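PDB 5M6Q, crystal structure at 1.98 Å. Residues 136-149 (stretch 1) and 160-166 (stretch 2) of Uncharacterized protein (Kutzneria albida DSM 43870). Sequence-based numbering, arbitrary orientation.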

# COMPACT_ATOMS: atom_id res chain seq x y z
N ASN A 136 16.94 8.38 -10.70
CA ASN A 136 18.29 8.93 -10.71
C ASN A 136 18.41 9.75 -11.96
O ASN A 136 18.28 9.22 -13.06
CB ASN A 136 19.34 7.82 -10.68
CG ASN A 136 20.76 8.35 -10.54
OD1 ASN A 136 21.10 9.42 -11.05
ND2 ASN A 136 21.59 7.59 -9.83
N PRO A 137 18.66 11.06 -11.81
CA PRO A 137 18.70 11.94 -12.98
C PRO A 137 19.82 11.55 -13.95
O PRO A 137 19.78 11.94 -15.11
CB PRO A 137 18.93 13.33 -12.37
CG PRO A 137 19.48 13.08 -11.01
CD PRO A 137 18.95 11.77 -10.55
N ASP A 138 20.78 10.75 -13.48
CA ASP A 138 21.86 10.25 -14.31
C ASP A 138 21.42 9.10 -15.24
O ASP A 138 22.07 8.85 -16.25
CB ASP A 138 23.03 9.77 -13.45
CG ASP A 138 23.78 10.91 -12.78
OD1 ASP A 138 23.80 12.03 -13.35
OD2 ASP A 138 24.36 10.69 -11.69
N TRP A 139 20.35 8.40 -14.88
CA TRP A 139 19.86 7.31 -15.71
C TRP A 139 19.53 7.82 -17.11
O TRP A 139 19.07 8.95 -17.28
CB TRP A 139 18.60 6.66 -15.12
CG TRP A 139 18.80 5.90 -13.86
CD1 TRP A 139 19.98 5.66 -13.21
CD2 TRP A 139 17.78 5.27 -13.09
NE1 TRP A 139 19.74 4.92 -12.07
CE2 TRP A 139 18.40 4.65 -11.99
CE3 TRP A 139 16.39 5.14 -13.24
CZ2 TRP A 139 17.69 3.94 -11.03
CZ3 TRP A 139 15.68 4.44 -12.28
CH2 TRP A 139 16.33 3.85 -11.19
N SER A 140 19.78 6.99 -18.12
CA SER A 140 19.28 7.26 -19.44
C SER A 140 17.77 7.10 -19.43
O SER A 140 17.20 6.51 -18.49
CB SER A 140 19.89 6.30 -20.46
OG SER A 140 19.44 4.98 -20.18
N GLU A 141 17.11 7.61 -20.46
CA GLU A 141 15.67 7.44 -20.58
C GLU A 141 15.30 5.96 -20.71
O GLU A 141 14.26 5.52 -20.20
CB GLU A 141 15.13 8.22 -21.78
CG GLU A 141 13.62 8.13 -21.94
CD GLU A 141 13.15 8.81 -23.21
OE1 GLU A 141 13.81 8.62 -24.26
OE2 GLU A 141 12.13 9.53 -23.16
N GLU A 142 16.14 5.18 -21.39
CA GLU A 142 15.84 3.77 -21.56
C GLU A 142 15.89 3.06 -20.20
O GLU A 142 15.05 2.21 -19.90
CB GLU A 142 16.81 3.10 -22.54
CG GLU A 142 16.52 1.61 -22.79
CD GLU A 142 17.56 0.92 -23.66
OE1 GLU A 142 18.57 1.58 -24.03
OE2 GLU A 142 17.38 -0.28 -23.99
N ARG A 143 16.85 3.42 -19.36
CA ARG A 143 16.92 2.83 -18.02
C ARG A 143 15.71 3.25 -17.17
O ARG A 143 15.09 2.40 -16.52
CB ARG A 143 18.20 3.21 -17.29
CG ARG A 143 18.26 2.60 -15.90
CD ARG A 143 19.65 2.65 -15.26
NE ARG A 143 19.66 1.92 -14.00
CZ ARG A 143 20.62 2.00 -13.08
NH1 ARG A 143 21.66 2.80 -13.26
NH2 ARG A 143 20.53 1.29 -11.96
N ALA A 144 15.39 4.54 -17.18
CA ALA A 144 14.26 5.04 -16.40
C ALA A 144 12.97 4.30 -16.76
O ALA A 144 12.18 3.96 -15.90
CB ALA A 144 14.08 6.55 -16.60
N HIS A 145 12.77 4.06 -18.05
CA HIS A 145 11.50 3.52 -18.50
C HIS A 145 11.42 2.00 -18.54
O HIS A 145 10.38 1.46 -18.86
CB HIS A 145 11.17 4.08 -19.88
CG HIS A 145 10.91 5.55 -19.87
ND1 HIS A 145 10.72 6.26 -18.70
CD2 HIS A 145 10.82 6.46 -20.87
CE1 HIS A 145 10.52 7.54 -18.98
NE2 HIS A 145 10.58 7.68 -20.30
N THR A 146 12.51 1.31 -18.19
CA THR A 146 12.44 -0.14 -18.12
C THR A 146 12.70 -0.67 -16.72
O THR A 146 12.45 -1.84 -16.45
CB THR A 146 13.43 -0.82 -19.08
OG1 THR A 146 14.76 -0.46 -18.70
CG2 THR A 146 13.17 -0.39 -20.51
N THR A 147 13.22 0.16 -15.83
CA THR A 147 13.62 -0.31 -14.50
C THR A 147 12.42 -0.86 -13.73
O THR A 147 12.55 -1.85 -13.02
CB THR A 147 14.31 0.81 -13.67
OG1 THR A 147 15.59 1.11 -14.25
CG2 THR A 147 14.51 0.39 -12.23
N TYR A 148 11.25 -0.25 -13.87
CA TYR A 148 10.12 -0.68 -13.05
C TYR A 148 9.11 -1.48 -13.85
O TYR A 148 7.94 -1.56 -13.49
CB TYR A 148 9.48 0.53 -12.37
CG TYR A 148 10.48 1.26 -11.52
CD1 TYR A 148 10.95 0.68 -10.34
CD2 TYR A 148 11.00 2.48 -11.91
CE1 TYR A 148 11.88 1.32 -9.56
CE2 TYR A 148 11.94 3.13 -11.14
CZ TYR A 148 12.38 2.54 -9.97
OH TYR A 148 13.33 3.17 -9.21
N ARG A 149 9.57 -2.12 -14.92
CA ARG A 149 8.67 -2.99 -15.68
C ARG A 149 8.40 -4.27 -14.90
O ARG A 149 9.31 -4.86 -14.32
CB ARG A 149 9.25 -3.30 -17.06
CG ARG A 149 9.43 -2.05 -17.95
CD ARG A 149 8.18 -1.65 -18.79
NE ARG A 149 6.97 -1.37 -18.02
CZ ARG A 149 6.80 -0.32 -17.22
NH1 ARG A 149 7.78 0.57 -17.08
NH2 ARG A 149 5.66 -0.16 -16.55
N SER A 160 13.85 -2.02 -5.63
CA SER A 160 15.05 -1.78 -4.82
C SER A 160 15.80 -0.51 -5.22
O SER A 160 16.49 0.07 -4.39
CB SER A 160 15.98 -2.99 -4.90
OG SER A 160 16.42 -3.20 -6.22
N THR A 161 15.66 -0.06 -6.46
CA THR A 161 16.33 1.17 -6.90
C THR A 161 15.58 2.43 -6.54
O THR A 161 16.07 3.54 -6.79
CB THR A 161 16.53 1.22 -8.43
OG1 THR A 161 15.26 1.06 -9.08
CG2 THR A 161 17.51 0.15 -8.90
N TYR A 162 14.38 2.28 -5.97
CA TYR A 162 13.52 3.43 -5.74
C TYR A 162 14.04 4.34 -4.62
O TYR A 162 14.39 3.87 -3.54
CB TYR A 162 12.10 2.96 -5.42
CG TYR A 162 11.16 4.11 -5.24
CD1 TYR A 162 10.78 4.90 -6.33
CD2 TYR A 162 10.69 4.44 -3.98
CE1 TYR A 162 9.94 5.98 -6.16
CE2 TYR A 162 9.85 5.51 -3.81
CZ TYR A 162 9.47 6.27 -4.91
OH TYR A 162 8.63 7.34 -4.73
N ARG A 163 14.09 5.65 -4.88
CA ARG A 163 14.70 6.62 -3.95
C ARG A 163 13.76 7.75 -3.53
O ARG A 163 14.22 8.76 -3.01
CB ARG A 163 15.94 7.26 -4.58
CG ARG A 163 16.90 6.31 -5.25
CD ARG A 163 18.03 7.07 -5.93
NE ARG A 163 18.57 8.15 -5.09
CZ ARG A 163 18.61 9.44 -5.43
NH1 ARG A 163 18.16 9.83 -6.62
NH2 ARG A 163 19.10 10.33 -4.57
N TYR A 164 12.46 7.60 -3.78
CA TYR A 164 11.47 8.64 -3.46
C TYR A 164 11.74 9.98 -4.14
O TYR A 164 11.34 11.03 -3.62
CB TYR A 164 11.39 8.85 -1.95
CG TYR A 164 10.96 7.62 -1.19
CD1 TYR A 164 9.62 7.35 -0.97
CD2 TYR A 164 11.90 6.73 -0.70
CE1 TYR A 164 9.22 6.23 -0.28
CE2 TYR A 164 11.52 5.60 -0.01
CZ TYR A 164 10.19 5.35 0.20
OH TYR A 164 9.83 4.21 0.89
N ARG A 165 12.38 9.95 -5.30
CA ARG A 165 12.63 11.16 -6.06
C ARG A 165 11.40 11.60 -6.86
O ARG A 165 10.82 10.80 -7.58
CB ARG A 165 13.79 10.97 -7.04
CG ARG A 165 14.14 12.26 -7.79
CD ARG A 165 15.25 12.11 -8.83
NE ARG A 165 15.50 13.39 -9.49
CZ ARG A 165 15.35 13.60 -10.79
NH1 ARG A 165 14.99 12.61 -11.59
NH2 ARG A 165 15.57 14.81 -11.30
N ALA A 166 11.04 12.88 -6.76
CA ALA A 166 9.94 13.45 -7.54
C ALA A 166 10.38 13.83 -8.94
O ALA A 166 11.53 14.21 -9.16
CB ALA A 166 9.36 14.67 -6.84

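Stretch 1 folds as a turn, a short helix and a second turn, and stretch 2, which has no regular secondary structure, lies against both ends of it. The first type I turn, N136 to W139, is closed by W139 N to N136 O at 2.9 Å and reinforced by the N136 side chain, whose OD1 accepts from D138 N at 2.8 Å. The helix that follows begins at E141 and is capped by S140, whose OG accepts from R143 N at 3.1 Å. A second type I turn, T146 to R149, then brings Y148 round to stretch 2. The backbones stay well apart, with CA atoms 8.2 Å apart at T147 and T161 and 7.7 Å apart at N136 and R165, so side chains make most of the contact. The stretches pair in opposite order: the start of stretch 2 faces the end of stretch 1, and its later residues reach the beginning. Together the stretches bury 375 Å².

S160 points its CA-to-CB bond away and contributes almost nothing. T161, by contrast, points toward stretch 1 and has the largest covered area of any residue in either stretch. T161 OG1 lies 2.9 Å from Y148 OH in a hydroxyl-to-hydroxyl hydrogen bond, the single hydrogen bond between the stretches. T161 OG1 is also 3.3 Å from T147 CG2 and, at the edge of the indole, 3.7 Å from W139 CH2, so carbon atoms of T147 and W139 lie beside the bonded hydroxyl. On its methyl side, T161 meets the end of the extended R143 side chain more loosely, with T161 CG2 4.4 Å from R143 NH2.

At Y162 the phenol of Y148 again supplies the contact: Y148 OH is 3.5 Å from Y162 CA and 4.0 Å from Y162 CB. The two rings do not stack; the Y148 hydroxyl instead approaches the edge of the Y162 ring.

The two arginines that follow carry the contact to the first turn. R163 bends through a p rotamer at chi3, and R163 NH1 comes within 4.2 Å of N136 CA and 4.5 Å of P137 CD, van der Waals approaches without a hydrogen bond. Y164 is out of reach. R165 points toward stretch 1 with chi1 to chi3 all t, and this extended chain carries its guanidinium to P137, where P137 CB lies over one face, 3.8 Å from R165 NH2. Such packing leaves the in-plane N–H groups free to bond, and R165 NH2 is hydrogen-bonded elsewhere in the structure.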